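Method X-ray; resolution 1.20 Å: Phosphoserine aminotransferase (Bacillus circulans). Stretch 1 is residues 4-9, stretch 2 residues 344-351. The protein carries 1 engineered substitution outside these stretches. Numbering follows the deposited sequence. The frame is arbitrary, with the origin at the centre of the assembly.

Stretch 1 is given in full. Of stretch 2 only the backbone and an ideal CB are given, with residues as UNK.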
# COMPACT_ATOMS: atom_id res chain seq x y z
N ARG A 4 1.15 6.36 -27.30
CA ARG A 4 1.77 5.78 -26.08
C ARG A 4 3.23 6.17 -26.01
O ARG A 4 3.95 6.04 -27.02
CB ARG A 4 1.62 4.26 -26.08
CG ARG A 4 0.18 3.79 -25.84
CD ARG A 4 -0.18 3.85 -24.35
NE ARG A 4 0.35 2.65 -23.66
CZ ARG A 4 0.47 2.50 -22.34
NH1 ARG A 4 0.09 3.49 -21.54
NH2 ARG A 4 0.95 1.38 -21.82
N ALA A 5 3.71 6.60 -24.86
CA ALA A 5 5.13 6.86 -24.69
C ALA A 5 5.93 5.56 -24.80
O ALA A 5 5.49 4.47 -24.49
CB ALA A 5 5.34 7.51 -23.33
N TYR A 6 7.18 5.71 -25.27
CA TYR A 6 8.12 4.61 -25.23
C TYR A 6 8.67 4.57 -23.81
O TYR A 6 9.67 5.23 -23.49
CB TYR A 6 9.25 4.86 -26.20
CG TYR A 6 8.81 4.89 -27.65
CD1 TYR A 6 9.32 5.91 -28.46
CD2 TYR A 6 7.95 3.93 -28.18
CE1 TYR A 6 8.97 6.00 -29.80
CE2 TYR A 6 7.60 4.03 -29.52
CZ TYR A 6 8.10 5.05 -30.30
OH TYR A 6 7.75 5.11 -31.64
N ASN A 7 7.97 3.81 -22.98
CA ASN A 7 8.19 3.86 -21.53
C ASN A 7 9.17 2.82 -21.06
O ASN A 7 8.80 1.64 -21.06
CB ASN A 7 6.84 3.64 -20.86
CG ASN A 7 6.93 3.84 -19.35
OD1 ASN A 7 8.00 4.19 -18.86
ND2 ASN A 7 5.79 3.59 -18.68
N PHE A 8 10.37 3.28 -20.70
CA PHE A 8 11.42 2.42 -20.16
C PHE A 8 11.65 2.67 -18.67
O PHE A 8 12.69 2.33 -18.14
CB PHE A 8 12.72 2.63 -20.94
CG PHE A 8 12.63 1.98 -22.32
CD1 PHE A 8 12.22 2.77 -23.37
CD2 PHE A 8 12.96 0.66 -22.54
CE1 PHE A 8 12.13 2.23 -24.65
CE2 PHE A 8 12.86 0.09 -23.80
CZ PHE A 8 12.45 0.90 -24.87
N ASN A 9 10.65 3.19 -17.97
CA ASN A 9 10.74 3.41 -16.56
C ASN A 9 11.03 2.09 -15.83
O ASN A 9 10.57 1.01 -16.21
CB ASN A 9 9.40 3.92 -16.01
CG ASN A 9 9.23 5.40 -16.15
OD1 ASN A 9 8.10 5.90 -16.29
ND2 ASN A 9 10.31 6.14 -16.07
N UNK A 344 7.66 -4.88 -27.74
CA UNK A 344 8.82 -4.95 -28.62
C UNK A 344 8.94 -3.69 -29.43
O UNK A 344 10.05 -3.21 -29.68
CB UNK A 344 8.73 -6.17 -29.55
N UNK A 345 7.81 -3.10 -29.83
CA UNK A 345 7.91 -1.86 -30.61
C UNK A 345 8.63 -0.75 -29.85
O UNK A 345 9.32 0.08 -30.49
CB UNK A 345 6.51 -1.38 -31.01
N UNK A 346 8.52 -0.68 -28.52
CA UNK A 346 9.31 0.32 -27.80
C UNK A 346 10.81 0.05 -27.95
O UNK A 346 11.65 0.96 -28.08
CB UNK A 346 8.92 0.34 -26.32
N UNK A 347 11.14 -1.25 -27.93
CA UNK A 347 12.54 -1.65 -28.04
C UNK A 347 13.07 -1.37 -29.45
O UNK A 347 14.18 -0.94 -29.64
CB UNK A 347 12.70 -3.13 -27.70
N UNK A 348 12.27 -1.63 -30.48
CA UNK A 348 12.69 -1.28 -31.85
C UNK A 348 12.92 0.21 -31.99
O UNK A 348 13.89 0.67 -32.59
CB UNK A 348 11.64 -1.74 -32.87
N UNK A 349 12.01 0.99 -31.39
CA UNK A 349 12.22 2.44 -31.43
C UNK A 349 13.48 2.85 -30.73
O UNK A 349 14.25 3.68 -31.23
CB UNK A 349 11.03 3.17 -30.80
N UNK A 350 13.77 2.24 -29.57
CA UNK A 350 14.98 2.58 -28.84
C UNK A 350 16.23 2.28 -29.66
O UNK A 350 17.18 3.09 -29.74
CB UNK A 350 15.03 1.82 -27.51
N UNK A 351 16.26 1.12 -30.30
CA UNK A 351 17.44 0.73 -31.07
C UNK A 351 17.63 1.68 -32.22
O UNK A 351 18.77 2.01 -32.58
CB UNK A 351 17.32 -0.71 -31.58

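Stretch 2 is a helix laid against a short strand segment, with phi near -60° to -70° and psi near -30° to -45° throughout. These angles are helical. From 347 on, where each amide donates to a carbonyl earlier in the helix, proline is disfavoured because it lacks an amide hydrogen; most other residues are suited. Stretch 1 offers two aromatic rings, Tyr6 in the short strand and Phe8 just beyond it, whose CA-to-CB bonds both point toward the helix.

At position 344 nothing of stretch 1 lies within 5.5 Å of the ideal CB, so almost any helix-compatible residue would serve. It is Tyr344, which makes no contact here; its carbonyl accepts the backbone hydrogen bond from the amide of 348.

Position 345 is likewise open, its CB pointing sideways, and a polar or charged chain would fit. The residue is Glu345, whose end leads away from stretch 1.

Position 346 is closely hemmed in, near both rings. The CA of 346 lies 5.1 Å from Tyr6 CA, and the ideal CB of 346 is 3.9 Å from Phe8 CZ and 4.2 Å from Tyr6 CD2. So close an approach favours a small residue: glycine, alanine, serine or perhaps cysteine. The polar strand backbone near Asn7 gives a hydroxyl something to address. Ser346 uses it through water: its OG lies 2.8 Å from the oxygen of water 1, which donates to Asn7 O at 2.9 Å (water O to Asn7 O). No direct hydrogen bond joins the two stretches, so this water supplies the polar link. Ser346 OG also sits at the edge of the Tyr6 ring, 3.7 Å from Tyr6 CD2.

At 347 the CB points away, yet the ideal CB remains 4.9 Å from Phe8 CZ; a modest apolar residue such as alanine, cysteine or valine is reasonable. Cys347 places SG at the edge of the Phe8 ring, 4.1 Å from Phe8 CE2.

Position 348 points sideways into space free of stretch 1, and polar residues suit it. Glu348 makes no contact.

At 349 the ideal CB points toward the strand and already lies 3.5 Å from Tyr6 CZ. With the ring this near, a small side chain is the natural choice. Ala349 sets its methyl over one face of the ring, CB 3.6 Å from the Tyr6 ring centroid and 17° off the normal, a CH-pi contact.

At position 350 CA-to-CB also points toward stretch 1, with the ideal CB 3.8 Å from Phe8 CZ, inviting an apolar chain such as leucine, isoleucine or methionine. Leu350, with chi1 t and chi2 p, brings CD2 over one face of the Phe8 ring, 4.2 Å from its centroid.

Position 351 is out of reach, leaving the choice wide; it is Val351.

Stretch 2, residues 344-351: YESCEALV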
# COMPACT_ATOMS: atom_id res chain seq x y z
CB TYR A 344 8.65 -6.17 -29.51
CG TYR A 344 9.79 -6.39 -30.47
CD1 TYR A 344 11.04 -6.72 -29.99
CD2 TYR A 344 9.58 -6.27 -31.86
CE1 TYR A 344 12.11 -6.93 -30.83
CE2 TYR A 344 10.67 -6.48 -32.70
CZ TYR A 344 11.91 -6.81 -32.19
OH TYR A 344 12.97 -7.02 -33.06
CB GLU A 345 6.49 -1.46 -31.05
CG GLU A 345 5.94 -2.46 -32.05
CD GLU A 345 5.41 -3.77 -31.46
OE1 GLU A 345 5.30 -3.88 -30.20
OE2 GLU A 345 5.13 -4.73 -32.23
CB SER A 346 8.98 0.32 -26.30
OG SER A 346 7.70 0.92 -26.10
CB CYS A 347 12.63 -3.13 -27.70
SG CYS A 347 12.19 -3.38 -25.95
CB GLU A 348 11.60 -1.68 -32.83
CG GLU A 348 11.45 -3.17 -33.03
CD GLU A 348 10.32 -3.46 -34.02
OE1 GLU A 348 9.18 -3.09 -33.69
OE2 GLU A 348 10.58 -4.05 -35.09
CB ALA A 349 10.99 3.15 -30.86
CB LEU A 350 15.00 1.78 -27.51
CG LEU A 350 16.33 1.94 -26.74
CD1 LEU A 350 16.60 3.38 -26.39
CD2 LEU A 350 16.32 1.02 -25.51
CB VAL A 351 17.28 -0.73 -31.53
CG1 VAL A 351 18.23 -1.06 -32.68
CG2 VAL A 351 17.48 -1.64 -30.31
O HOH W 1 7.20 0.93 -23.33
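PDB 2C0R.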